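Local coordinates for oligopeptide ABC transporter, periplasmic oligopeptide-binding protein, putative (Thermotoga maritima MSB8, PDB 5IPW), which probably binds oligopeptides in the periplasm and hands them to a membrane-embedded ABC transporter for uptake, at residues Val552-Asp557 and Thr579-Glu584; Lys68-Arg73 and Asp247-Phe252; Pro25-Leu30 and Gly34-Val39; Phe449-Trp454 and Val468-Leu473. One frame throughout, in Å; residues are numbered along the deposited sequence.

Overall arrangement
The four contacts are separate points in one long chain and none touches another. Contact 3 closes first along the sequence, then contact 2, contact 4 and contact 1. Contacts 1 and 4 are about 29 Å apart between centres, and so are contacts 2 and 3. The nearest atoms of contacts 1 and 4 are about 14 Å apart. Between contacts 2 and 3 the nearest atoms are about 16 Å apart. The longest separation is between contacts 3 and 4, about 63 Å from centre to centre, on opposite sides of the chain's centre. Contact 1 packs two helices, contact 4 a helix on a strand, contact 2 two loops, and contact 3 a helix end and its following loop.

Contact 1: residues Val552-Asp557 and Thr579-Glu584; sequences VYRLVD and TKIHRE
L555 pushes its isobutyl group into the angle between I581 and H582, and that wedge joins two nearly antiparallel helices, 550-564 and 568-584, into a helical hairpin. The short segments approach to 10.4 Å between axes, with 163° between their directions. Packing is closest around L555. Its CG lies 3.7 Å from I581 CG2, and the two side chains slide past each other in opposite directions, so that the contact runs along their flanks. Across H582 the arrangement changes: L555 stands at about a right angle to the histidine and brings both methyls to the ring, CD2 being 3.9 Å from H582 CD2. The ring still has a polar task, because H582 NE2 is hydrogen-bonded to the carbonyl of I507, which helps fix its rotation, while the W401 ring meets it at a slant. W587 also packs on L555, and V551 and L558 on I581, so this side is buried. Toward R554 the contact thins out. Only the root of that arginine takes part, R554 CB resting 4.0 Å from I581 CD1; bends at chi2 (47°) and chi3 (38°) then carry the guanidinium away from the partner helix, where it is salt-bridged to D557 and E550. At the closest approach, L555 CD1 comes to 3.5 Å from H582 NE2, obliquely to the ring.

Contact 2: residues Lys68-Arg73 and Asp247-Phe252; sequences KGPSDR and DPTEQF
D72 OD2 is gripped by two donors, K68 N at 3.1 Å and H303 NE2, in the loop that brings P70 against P248; R302 adds a salt bridge to D72 OD1. The two proline rings cross at about a right angle, with P70 CG 4.0 Å from P248 CB, while P70 CD reaches the carbonyl oxygen P248 O at 3.5 Å. T249 joins in through its CG2 methyl, 4.3 Å from P70 CG. An Asx turn shapes this second loop, between strands 242-244 and 252-257: T249 N donates to D247 OD2 over 3.1 Å, arriving from above the carboxylate plane, 42° out of it. At the same bend D247 N bonds to E250 OE2. The contact thus bridges loops at the two outermost strands of a mixed four-stranded sheet, 62-67 and 242-244, with W67 also against P248.

Contact 3: residues Pro25-Leu30 and Gly34-Val39; sequences PMLTKL and GKLPPV
L36 lays its side chain slantwise across two leucines of helix 25-32, and its CD1 methyl does most of the touching. That methyl is 3.8 Å from L30 CD1 and 3.9 Å from L27 CD2, so it sits in the gap between side chains one helical turn apart. L27 and L30 both carry CG anti to the carbonyl carbon (chi1 -61° and -70°), which sets the two isobutyl groups side by side to receive it. The lysine comes in differently. K35 stands at about a right angle to L30, and its extended chain brings CD to 4.0 Å from L30 CD2 before the amine goes on to a salt bridge with E33. Both residues follow directly on the helix end, where G34, with its positive phi, closes it in a Schellman motif, and the chain doubles back so that K35 N donates to L30 O at 2.9 Å. The donor is tilted 23° from the carbonyl plane. R42, from helix 39-42, covers L27 and L36 as well, while R257 of strand 252-257 touches L27. The contact lies at the surface, and K35 and L36 also meet a crystal neighbour.

Contact 4: residues Phe449-Trp454 and Val468-Leu473; sequences FHVDVW and VEIENL
Helix segment 449-454 and strand 468-472 run almost exactly antiparallel, 177° between their directions, with the axes 9.0 Å apart at closest approach. The closest backbone pair is V451 and N472, with CA atoms 6.7 Å apart. From the strand I470 and N472 point toward the helix, while E471, between them, and E469, just before I470, turn away. The pair belongs to a beta-alpha-beta unit: strand 440-445 leads into helix 448-462, which runs back over the sheet to strand 467-472, one of that sheet's two outermost strands. I470 spreads its two branches along the helix. CD1 meets W454 CB at 3.9 Å, and CG2 turns to V451, 4.2 Å from V451 CA. The indole leads off past this contact to S339, which its NE1 hydrogen-bonds. N472 crosses V451 at about a right angle; its CB is 3.6 Å from V451 CG2. With CG anti to the backbone N (chi1 -179°), the amide carries OD1 past that methyl to a hydrogen bond with the backbone N of G447.

Contact 1: residues Val552-Asp557 and Thr579-Glu584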
loop_
_atom_site.group_PDB
_atom_site.type_symbol
_atom_site.label_atom_id
_atom_site.label_comp_id
_atom_site.label_asym_id
_atom_site.label_seq_id
_atom_site.Cartn_x
_atom_site.Cartn_y
_atom_site.Cartn_z
ATOM N N VAL A 552 -26.036 -1.271 -5.842
ATOM C CA VAL A 552 -24.794 -1.056 -6.595
ATOM C C VAL A 552 -24.658 0.407 -7.012
ATOM O O VAL A 552 -23.603 1.009 -6.829
ATOM C CB VAL A 552 -24.716 -1.969 -7.840
ATOM C CG1 VAL A 552 -23.536 -1.601 -8.727
ATOM C CG2 VAL A 552 -24.607 -3.430 -7.427
ATOM N N TYR A 553 -25.719 0.981 -7.572
ATOM C CA TYR A 553 -25.712 2.401 -7.937
ATOM C C TYR A 553 -25.404 3.284 -6.731
ATOM O O TYR A 553 -24.928 4.411 -6.886
ATOM C CB TYR A 553 -27.058 2.831 -8.527
ATOM C CG TYR A 553 -27.349 2.384 -9.951
ATOM C CD1 TYR A 553 -26.331 2.220 -10.892
ATOM C CD2 TYR A 553 -28.661 2.174 -10.370
ATOM C CE1 TYR A 553 -26.613 1.831 -12.192
ATOM C CE2 TYR A 553 -28.950 1.787 -11.668
ATOM C CZ TYR A 553 -27.923 1.618 -12.575
ATOM O OH TYR A 553 -28.203 1.235 -13.865
ATOM N N ARG A 554 -25.702 2.772 -5.539
ATOM C CA ARG A 554 -25.454 3.487 -4.292
ATOM C C ARG A 554 -23.960 3.528 -3.967
ATOM O O ARG A 554 -23.424 4.585 -3.619
ATOM C CB ARG A 554 -26.248 2.839 -3.141
ATOM C CG ARG A 554 -26.970 3.823 -2.228
ATOM C CD ARG A 554 -27.741 4.893 -2.998
ATOM N NE ARG A 554 -28.388 4.367 -4.205
ATOM C CZ ARG A 554 -28.740 5.097 -5.265
ATOM N NH1 ARG A 554 -28.522 6.408 -5.302
ATOM N NH2 ARG A 554 -29.317 4.508 -6.306
ATOM N N LEU A 555 -23.295 2.379 -4.088
ATOM C CA LEU A 555 -21.840 2.297 -3.900
ATOM C C LEU A 555 -21.077 3.287 -4.777
ATOM O O LEU A 555 -20.032 3.792 -4.375
ATOM C CB LEU A 555 -21.327 0.882 -4.174
ATOM C CG LEU A 555 -21.494 -0.130 -3.047
ATOM C CD1 LEU A 555 -21.165 -1.526 -3.546
ATOM C CD2 LEU A 555 -20.620 0.219 -1.852
ATOM N N VAL A 556 -21.595 3.561 -5.971
ATOM C CA VAL A 556 -20.990 4.564 -6.843
ATOM C C VAL A 556 -21.101 5.927 -6.177
ATOM O O VAL A 556 -20.107 6.636 -6.050
ATOM C CB VAL A 556 -21.661 4.615 -8.232
ATOM C CG1 VAL A 556 -21.084 5.741 -9.075
ATOM C CG2 VAL A 556 -21.498 3.285 -8.957
ATOM N N ASP A 557 -22.312 6.276 -5.747
ATOM C CA ASP A 557 -22.579 7.561 -5.092
ATOM C C ASP A 557 -21.652 7.791 -3.906
ATOM O O ASP A 557 -21.105 8.888 -3.735
ATOM C CB ASP A 557 -24.034 7.633 -4.621
ATOM C CG ASP A 557 -25.015 7.776 -5.767
ATOM O OD1 ASP A 557 -24.786 8.638 -6.643
ATOM O OD2 ASP A 557 -26.017 7.031 -5.783
ATOM N N THR A 579 -19.079 -0.610 3.285
ATOM C CA THR A 579 -18.835 -1.928 3.854
ATOM C C THR A 579 -20.124 -2.543 4.402
ATOM O O THR A 579 -20.230 -3.760 4.511
ATOM C CB THR A 579 -17.775 -1.867 4.968
ATOM O OG1 THR A 579 -18.180 -0.923 5.971
ATOM C CG2 THR A 579 -16.434 -1.458 4.398
ATOM N N LYS A 580 -21.083 -1.693 4.765
ATOM C CA LYS A 580 -22.418 -2.148 5.154
ATOM C C LYS A 580 -23.054 -2.803 3.942
ATOM O O LYS A 580 -23.443 -3.963 3.983
ATOM C CB LYS A 580 -23.285 -0.972 5.650
ATOM C CG LYS A 580 -24.704 -1.343 6.075
ATOM C CD LYS A 580 -25.608 -0.124 6.203
ATOM C CE LYS A 580 -27.070 -0.538 6.276
ATOM N NZ LYS A 580 -27.999 0.617 6.442
ATOM N N ILE A 581 -23.126 -2.051 2.852
ATOM C CA ILE A 581 -23.678 -2.556 1.602
ATOM C C ILE A 581 -23.051 -3.907 1.217
ATOM O O ILE A 581 -23.759 -4.893 1.028
ATOM C CB ILE A 581 -23.516 -1.513 0.479
ATOM C CG1 ILE A 581 -24.549 -0.393 0.679
ATOM C CG2 ILE A 581 -23.660 -2.172 -0.884
ATOM C CD1 ILE A 581 -24.391 0.811 -0.231
ATOM N N HIS A 582 -21.728 -3.962 1.141
ATOM C CA HIS A 582 -21.030 -5.218 0.851
ATOM C C HIS A 582 -21.309 -6.322 1.873
ATOM O O HIS A 582 -21.005 -7.493 1.632
ATOM C CB HIS A 582 -19.512 -4.992 0.784
ATOM C CG HIS A 582 -19.022 -4.509 -0.546
ATOM N ND1 HIS A 582 -18.507 -5.361 -1.500
ATOM C CD2 HIS A 582 -18.958 -3.264 -1.078
ATOM C CE1 HIS A 582 -18.150 -4.662 -2.562
ATOM N NE2 HIS A 582 -18.412 -3.388 -2.333
ATOM N N ARG A 583 -21.845 -5.943 3.026
ATOM C CA ARG A 583 -22.156 -6.883 4.096
ATOM C C ARG A 583 -23.506 -7.527 3.841
ATOM O O ARG A 583 -23.655 -8.739 3.934
ATOM C CB ARG A 583 -22.198 -6.128 5.420
ATOM C CG ARG A 583 -21.932 -6.956 6.654
ATOM C CD ARG A 583 -21.550 -6.038 7.804
ATOM N NE ARG A 583 -22.554 -4.995 8.047
ATOM C CZ ARG A 583 -22.319 -3.809 8.612
ATOM N NH1 ARG A 583 -21.099 -3.460 9.007
ATOM N NH2 ARG A 583 -23.322 -2.953 8.773
ATOM N N GLU A 584 -24.482 -6.686 3.523
ATOM C CA GLU A 584 -25.848 -7.120 3.263
ATOM C C GLU A 584 -25.969 -7.911 1.952
ATOM O O GLU A 584 -26.741 -8.868 1.874
ATOM C CB GLU A 584 -26.785 -5.906 3.285
ATOM C CG GLU A 584 -27.039 -5.406 4.704
ATOM C CD GLU A 584 -27.508 -3.965 4.781
ATOM O OE1 GLU A 584 -27.848 -3.528 5.900
ATOM O OE2 GLU A 584 -27.536 -3.265 3.746
#

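Contact 2: residues Lys68-Arg73 and Asp247-Phe252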
loop_
_atom_site.group_PDB
_atom_site.type_symbol
_atom_site.label_atom_id
_atom_site.label_comp_id
_atom_site.label_asym_id
_atom_site.label_seq_id
_atom_site.Cartn_x
_atom_site.Cartn_y
_atom_site.Cartn_z
ATOM N N LYS A 68 19.095 -7.716 -3.964
ATOM C CA LYS A 68 19.375 -8.290 -5.285
ATOM C C LYS A 68 19.975 -7.277 -6.279
ATOM O O LYS A 68 19.737 -7.368 -7.486
ATOM C CB LYS A 68 18.086 -8.889 -5.850
ATOM C CG LYS A 68 17.595 -10.091 -5.061
ATOM C CD LYS A 68 16.242 -10.572 -5.551
ATOM C CE LYS A 68 15.846 -11.861 -4.853
ATOM N NZ LYS A 68 14.445 -12.233 -5.166
ATOM N N GLY A 69 20.760 -6.327 -5.765
ATOM C CA GLY A 69 21.401 -5.299 -6.583
ATOM C C GLY A 69 20.449 -4.229 -7.099
ATOM O O GLY A 69 19.269 -4.206 -6.729
ATOM N N PRO A 70 20.950 -3.349 -7.985
ATOM C CA PRO A 70 20.213 -2.200 -8.526
ATOM C C PRO A 70 18.768 -2.490 -8.917
ATOM O O PRO A 70 17.907 -1.628 -8.786
ATOM C CB PRO A 70 21.035 -1.822 -9.754
ATOM C CG PRO A 70 22.434 -2.176 -9.370
ATOM C CD PRO A 70 22.335 -3.390 -8.491
ATOM N N SER A 71 18.523 -3.700 -9.399
ATOM C CA SER A 71 17.178 -4.205 -9.662
ATOM C C SER A 71 16.237 -4.044 -8.471
ATOM O O SER A 71 15.044 -3.818 -8.630
ATOM C CB SER A 71 17.279 -5.692 -10.004
ATOM O OG SER A 71 16.015 -6.318 -9.939
ATOM N N ASP A 72 16.792 -4.177 -7.273
ATOM C CA ASP A 72 16.031 -4.146 -6.027
ATOM C C ASP A 72 15.906 -2.716 -5.477
ATOM O O ASP A 72 15.952 -2.499 -4.275
ATOM C CB ASP A 72 16.753 -5.050 -5.014
ATOM C CG ASP A 72 15.813 -5.778 -4.087
ATOM O OD1 ASP A 72 14.578 -5.566 -4.141
ATOM O OD2 ASP A 72 16.339 -6.586 -3.296
ATOM N N ARG A 73 15.724 -1.757 -6.382
ATOM C CA ARG A 73 15.727 -0.323 -6.077
ATOM C C ARG A 73 14.739 0.051 -4.968
ATOM O O ARG A 73 15.107 0.721 -4.002
ATOM C CB ARG A 73 15.403 0.453 -7.366
ATOM C CG ARG A 73 15.179 1.952 -7.222
ATOM C CD ARG A 73 14.879 2.588 -8.574
ATOM N NE ARG A 73 16.051 2.587 -9.444
ATOM C CZ ARG A 73 17.006 3.518 -9.449
ATOM N NH1 ARG A 73 16.953 4.566 -8.635
ATOM N NH2 ARG A 73 18.030 3.409 -10.285
ATOM N N ASP A 247 28.635 2.571 -4.574
ATOM C CA ASP A 247 27.925 2.210 -5.795
ATOM C C ASP A 247 27.069 0.978 -5.524
ATOM O O ASP A 247 27.504 0.077 -4.818
ATOM C CB ASP A 247 28.930 1.910 -6.917
ATOM C CG ASP A 247 28.289 1.906 -8.289
ATOM O OD1 ASP A 247 28.028 3.006 -8.826
ATOM O OD2 ASP A 247 28.033 0.808 -8.828
ATOM N N PRO A 248 25.853 0.922 -6.088
ATOM C CA PRO A 248 25.014 -0.264 -5.878
ATOM C C PRO A 248 25.480 -1.544 -6.590
ATOM O O PRO A 248 24.972 -2.622 -6.287
ATOM C CB PRO A 248 23.644 0.170 -6.407
ATOM C CG PRO A 248 23.922 1.276 -7.357
ATOM C CD PRO A 248 25.161 1.961 -6.865
ATOM N N THR A 249 26.417 -1.434 -7.527
ATOM C CA THR A 249 26.975 -2.619 -8.189
ATOM C C THR A 249 28.037 -3.281 -7.317
ATOM O O THR A 249 28.253 -4.481 -7.441
ATOM C CB THR A 249 27.593 -2.303 -9.567
ATOM O OG1 THR A 249 28.766 -1.502 -9.398
ATOM C CG2 THR A 249 26.592 -1.586 -10.471
ATOM N N GLU A 250 28.703 -2.512 -6.452
ATOM C CA GLU A 250 29.609 -3.099 -5.459
ATOM C C GLU A 250 28.818 -4.099 -4.628
ATOM O O GLU A 250 27.580 -4.044 -4.593
ATOM C CB GLU A 250 30.240 -2.034 -4.554
ATOM C CG GLU A 250 31.240 -1.122 -5.257
ATOM C CD GLU A 250 31.681 0.059 -4.399
ATOM O OE1 GLU A 250 32.393 -0.155 -3.391
ATOM O OE2 GLU A 250 31.327 1.213 -4.741
ATOM N N GLN A 251 29.513 -5.033 -3.983
ATOM C CA GLN A 251 28.818 -6.099 -3.259
ATOM C C GLN A 251 28.179 -5.581 -1.972
ATOM O O GLN A 251 27.173 -6.120 -1.524
ATOM C CB GLN A 251 29.726 -7.309 -2.992
ATOM C CG GLN A 251 30.721 -7.174 -1.847
ATOM C CD GLN A 251 31.134 -8.526 -1.274
ATOM O OE1 GLN A 251 30.349 -9.480 -1.269
ATOM N NE2 GLN A 251 32.366 -8.608 -0.776
ATOM N N PHE A 252 28.769 -4.536 -1.392
ATOM C CA PHE A 252 28.178 -3.842 -0.251
ATOM C C PHE A 252 27.723 -2.429 -0.631
ATOM O O PHE A 252 28.540 -1.534 -0.840
ATOM C CB PHE A 252 29.153 -3.829 0.927
ATOM C CG PHE A 252 29.480 -5.203 1.431
ATOM C CD1 PHE A 252 28.485 -6.002 1.979
ATOM C CD2 PHE A 252 30.766 -5.719 1.321
ATOM C CE1 PHE A 252 28.769 -7.281 2.426
ATOM C CE2 PHE A 252 31.057 -6.999 1.764
ATOM C CZ PHE A 252 30.057 -7.782 2.320
#

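Contact 3: residues Pro25-Leu30 and Gly34-Val39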
loop_
_atom_site.group_PDB
_atom_site.type_symbol
_atom_site.label_atom_id
_atom_site.label_comp_id
_atom_site.label_asym_id
_atom_site.label_seq_id
_atom_site.Cartn_x
_atom_site.Cartn_y
_atom_site.Cartn_z
ATOM N N PRO A 25 27.673 9.937 18.149
ATOM C CA PRO A 25 29.101 10.186 18.379
ATOM C C PRO A 25 29.898 10.476 17.100
ATOM O O PRO A 25 30.668 11.434 17.067
ATOM C CB PRO A 25 29.582 8.881 19.021
ATOM C CG PRO A 25 28.388 8.368 19.750
ATOM C CD PRO A 25 27.186 8.794 18.948
ATOM N N MET A 26 29.696 9.679 16.053
ATOM C CA MET A 26 30.402 9.897 14.792
ATOM C C MET A 26 30.216 11.321 14.267
ATOM O O MET A 26 31.110 11.867 13.627
ATOM C CB MET A 26 29.974 8.879 13.719
ATOM C CG MET A 26 28.560 9.056 13.181
ATOM S SD MET A 26 28.201 8.081 11.708
ATOM C CE MET A 26 28.794 9.171 10.423
ATOM N N LEU A 27 29.057 11.919 14.520
ATOM C CA LEU A 27 28.829 13.304 14.114
ATOM C C LEU A 27 29.530 14.284 15.053
ATOM O O LEU A 27 30.036 15.311 14.605
ATOM C CB LEU A 27 27.335 13.611 14.031
ATOM C CG LEU A 27 26.549 12.784 13.017
ATOM C CD1 LEU A 27 25.089 13.201 13.023
ATOM C CD2 LEU A 27 27.117 12.940 11.615
ATOM N N THR A 28 29.563 13.968 16.346
ATOM C CA THR A 28 30.267 14.802 17.315
ATOM C C THR A 28 31.744 14.883 16.984
ATOM O O THR A 28 32.355 15.935 17.122
ATOM C CB THR A 28 30.120 14.280 18.751
ATOM O OG1 THR A 28 28.734 14.161 19.082
ATOM C CG2 THR A 28 30.781 15.232 19.738
ATOM N N LYS A 29 32.312 13.767 16.552
ATOM C CA LYS A 29 33.712 13.738 16.177
ATOM C C LYS A 29 33.967 14.704 15.022
ATOM O O LYS A 29 34.937 15.459 15.044
ATOM C CB LYS A 29 34.138 12.322 15.798
ATOM C CG LYS A 29 35.623 12.198 15.531
ATOM C CD LYS A 29 36.075 10.745 15.477
ATOM C CE LYS A 29 37.426 10.611 14.786
ATOM N NZ LYS A 29 37.786 9.193 14.503
ATOM N N LEU A 30 33.079 14.691 14.029
ATOM C CA LEU A 30 33.204 15.587 12.882
ATOM C C LEU A 30 33.128 17.063 13.252
ATOM O O LEU A 30 33.863 17.865 12.688
ATOM C CB LEU A 30 32.141 15.285 11.821
ATOM C CG LEU A 30 32.274 13.980 11.027
ATOM C CD1 LEU A 30 31.050 13.795 10.146
ATOM C CD2 LEU A 30 33.537 13.948 10.180
ATOM N N GLY A 34 35.971 20.114 13.148
ATOM C CA GLY A 34 35.673 21.317 12.367
ATOM C C GLY A 34 35.015 21.094 11.013
ATOM O O GLY A 34 34.827 22.046 10.255
ATOM N N LYS A 35 34.634 19.851 10.721
ATOM C CA LYS A 35 34.075 19.476 9.416
ATOM C C LYS A 35 32.545 19.500 9.353
ATOM O O LYS A 35 31.975 19.198 8.309
ATOM C CB LYS A 35 34.526 18.067 9.040
ATOM C CG LYS A 35 36.008 17.807 9.189
ATOM C CD LYS A 35 36.334 16.419 8.669
ATOM C CE LYS A 35 37.665 15.909 9.195
ATOM N NZ LYS A 35 37.821 14.440 8.983
ATOM N N LEU A 36 31.883 19.817 10.464
ATOM C CA LEU A 36 30.416 19.882 10.513
ATOM C C LEU A 36 29.971 20.961 11.478
ATOM O O LEU A 36 30.552 21.105 12.541
ATOM C CB LEU A 36 29.818 18.558 10.995
ATOM C CG LEU A 36 29.151 17.600 10.002
ATOM C CD1 LEU A 36 28.448 16.506 10.788
ATOM C CD2 LEU A 36 28.154 18.284 9.078
ATOM N N PRO A 37 28.926 21.715 11.128
ATOM C CA PRO A 37 28.336 22.582 12.146
ATOM C C PRO A 37 27.697 21.750 13.266
ATOM O O PRO A 37 27.384 20.574 13.056
ATOM C CB PRO A 37 27.268 23.369 11.382
ATOM C CG PRO A 37 27.578 23.186 9.934
ATOM C CD PRO A 37 28.306 21.886 9.805
ATOM N N PRO A 38 27.501 22.346 14.451
ATOM C CA PRO A 38 26.952 21.533 15.540
ATOM C C PRO A 38 25.463 21.245 15.348
ATOM O O PRO A 38 24.786 21.947 14.601
ATOM C CB PRO A 38 27.207 22.390 16.781
ATOM C CG PRO A 38 27.280 23.804 16.281
ATOM C CD PRO A 38 27.686 23.758 14.832
ATOM N N VAL A 39 24.972 20.210 16.022
ATOM C CA VAL A 39 23.596 19.735 15.830
ATOM C C VAL A 39 22.532 20.844 15.943
ATOM O O VAL A 39 21.552 20.851 15.192
ATOM C CB VAL A 39 23.278 18.538 16.768
ATOM C CG1 VAL A 39 23.469 18.895 18.239
ATOM C CG2 VAL A 39 21.875 18.009 16.525
#

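Contact 4: residues Phe449-Trp454 and Val468-Leu473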
loop_
_atom_site.group_PDB
_atom_site.type_symbol
_atom_site.label_atom_id
_atom_site.label_comp_id
_atom_site.label_asym_id
_atom_site.label_seq_id
_atom_site.Cartn_x
_atom_site.Cartn_y
_atom_site.Cartn_z
ATOM N N PHE A 449 -2.762 -22.938 -7.609
ATOM C CA PHE A 449 -3.104 -22.639 -6.235
ATOM C C PHE A 449 -4.608 -22.552 -6.078
ATOM O O PHE A 449 -5.172 -23.202 -5.206
ATOM C CB PHE A 449 -2.446 -21.335 -5.771
ATOM C CG PHE A 449 -3.063 -20.759 -4.525
ATOM C CD1 PHE A 449 -2.965 -21.430 -3.311
ATOM C CD2 PHE A 449 -3.757 -19.551 -4.569
ATOM C CE1 PHE A 449 -3.540 -20.904 -2.162
ATOM C CE2 PHE A 449 -4.333 -19.019 -3.423
ATOM C CZ PHE A 449 -4.225 -19.698 -2.219
ATOM N N HIS A 450 -5.254 -21.757 -6.925
ATOM C CA HIS A 450 -6.700 -21.530 -6.812
ATOM C C HIS A 450 -7.518 -22.790 -7.123
ATOM O O HIS A 450 -8.577 -23.008 -6.531
ATOM C CB HIS A 450 -7.137 -20.383 -7.723
ATOM C CG HIS A 450 -6.733 -19.031 -7.225
ATOM N ND1 HIS A 450 -7.367 -18.407 -6.171
ATOM C CD2 HIS A 450 -5.768 -18.177 -7.643
ATOM C CE1 HIS A 450 -6.806 -17.230 -5.959
ATOM N NE2 HIS A 450 -5.834 -17.067 -6.839
ATOM N N VAL A 451 -7.023 -23.607 -8.051
ATOM C CA VAL A 451 -7.623 -24.910 -8.328
ATOM C C VAL A 451 -7.790 -25.666 -7.014
ATOM O O VAL A 451 -8.901 -26.050 -6.648
ATOM C CB VAL A 451 -6.747 -25.741 -9.294
ATOM C CG1 VAL A 451 -7.196 -27.197 -9.342
ATOM C CG2 VAL A 451 -6.763 -25.134 -10.689
ATOM N N ASP A 452 -6.679 -25.846 -6.304
ATOM C CA ASP A 452 -6.658 -26.589 -5.036
ATOM C C ASP A 452 -7.686 -26.069 -4.042
ATOM O O ASP A 452 -8.388 -26.849 -3.398
ATOM C CB ASP A 452 -5.273 -26.520 -4.387
ATOM C CG ASP A 452 -4.182 -27.059 -5.281
ATOM O OD1 ASP A 452 -4.516 -27.776 -6.246
ATOM O OD2 ASP A 452 -2.996 -26.762 -5.024
ATOM N N VAL A 453 -7.767 -24.750 -3.927
ATOM C CA VAL A 453 -8.688 -24.110 -2.987
ATOM C C VAL A 453 -10.119 -24.540 -3.273
ATOM O O VAL A 453 -10.814 -25.060 -2.394
ATOM C CB VAL A 453 -8.618 -22.569 -3.069
ATOM C CG1 VAL A 453 -9.579 -21.927 -2.074
ATOM C CG2 VAL A 453 -7.197 -22.075 -2.826
ATOM N N TRP A 454 -10.547 -24.325 -4.513
ATOM C CA TRP A 454 -11.947 -24.503 -4.881
ATOM C C TRP A 454 -12.293 -25.947 -5.229
ATOM O O TRP A 454 -13.460 -26.336 -5.145
ATOM C CB TRP A 454 -12.313 -23.520 -5.991
ATOM C CG TRP A 454 -12.228 -22.124 -5.477
ATOM C CD1 TRP A 454 -11.139 -21.299 -5.514
ATOM C CD2 TRP A 454 -13.251 -21.405 -4.782
ATOM N NE1 TRP A 454 -11.432 -20.105 -4.909
ATOM C CE2 TRP A 454 -12.723 -20.143 -4.450
ATOM C CE3 TRP A 454 -14.570 -21.701 -4.418
ATOM C CZ2 TRP A 454 -13.466 -19.177 -3.774
ATOM C CZ3 TRP A 454 -15.311 -20.737 -3.746
ATOM C CH2 TRP A 454 -14.756 -19.495 -3.428
ATOM N N VAL A 468 -20.464 -28.207 -8.847
ATOM C CA VAL A 468 -19.481 -27.384 -9.534
ATOM C C VAL A 468 -18.345 -28.215 -10.100
ATOM O O VAL A 468 -18.037 -29.295 -9.594
ATOM C CB VAL A 468 -18.905 -26.276 -8.625
ATOM C CG1 VAL A 468 -20.009 -25.324 -8.183
ATOM C CG2 VAL A 468 -18.179 -26.868 -7.423
ATOM N N GLU A 469 -17.761 -27.700 -11.178
ATOM C CA GLU A 469 -16.499 -28.192 -11.718
ATOM C C GLU A 469 -15.527 -27.024 -11.765
ATOM O O GLU A 469 -15.925 -25.861 -11.649
ATOM C CB GLU A 469 -16.674 -28.761 -13.126
ATOM C CG GLU A 469 -17.661 -29.914 -13.230
ATOM C CD GLU A 469 -17.261 -31.138 -12.422
ATOM O OE1 GLU A 469 -16.061 -31.304 -12.104
ATOM O OE2 GLU A 469 -18.163 -31.944 -12.111
ATOM N N ILE A 470 -14.252 -27.344 -11.943
ATOM C CA ILE A 470 -13.188 -26.362 -11.865
ATOM C C ILE A 470 -12.421 -26.350 -13.176
ATOM O O ILE A 470 -11.823 -27.358 -13.551
ATOM C CB ILE A 470 -12.211 -26.709 -10.718
ATOM C CG1 ILE A 470 -12.950 -26.816 -9.373
ATOM C CG2 ILE A 470 -11.078 -25.696 -10.639
ATOM C CD1 ILE A 470 -13.723 -25.581 -8.959
ATOM N N GLU A 471 -12.441 -25.218 -13.877
ATOM C CA GLU A 471 -11.600 -25.061 -15.059
ATOM C C GLU A 471 -10.464 -24.096 -14.744
ATOM O O GLU A 471 -10.676 -23.008 -14.208
ATOM C CB GLU A 471 -12.404 -24.635 -16.307
ATOM C CG GLU A 471 -13.024 -23.239 -16.291
ATOM C CD GLU A 471 -13.743 -22.884 -17.597
ATOM O OE1 GLU A 471 -14.169 -21.720 -17.741
ATOM O OE2 GLU A 471 -13.881 -23.754 -18.485
ATOM N N ASN A 472 -9.251 -24.534 -15.056
ATOM C CA ASN A 472 -8.060 -23.737 -14.864
ATOM C C ASN A 472 -7.607 -23.218 -16.216
ATOM O O ASN A 472 -7.140 -23.985 -17.055
ATOM C CB ASN A 472 -6.961 -24.591 -14.231
ATOM C CG ASN A 472 -5.687 -23.807 -13.969
ATOM O OD1 ASN A 472 -5.731 -22.681 -13.479
ATOM N ND2 ASN A 472 -4.547 -24.397 -14.298
ATOM N N LEU A 473 -7.754 -21.918 -16.432
ATOM C CA LEU A 473 -7.411 -21.322 -17.714
ATOM C C LEU A 473 -6.089 -20.594 -17.637
ATOM O O LEU A 473 -5.705 -20.075 -16.589
ATOM C CB LEU A 473 -8.497 -20.341 -18.166
ATOM C CG LEU A 473 -9.948 -20.826 -18.078
ATOM C CD1 LEU A 473 -10.892 -19.744 -18.588
ATOM C CD2 LEU A 473 -10.140 -22.125 -18.848
#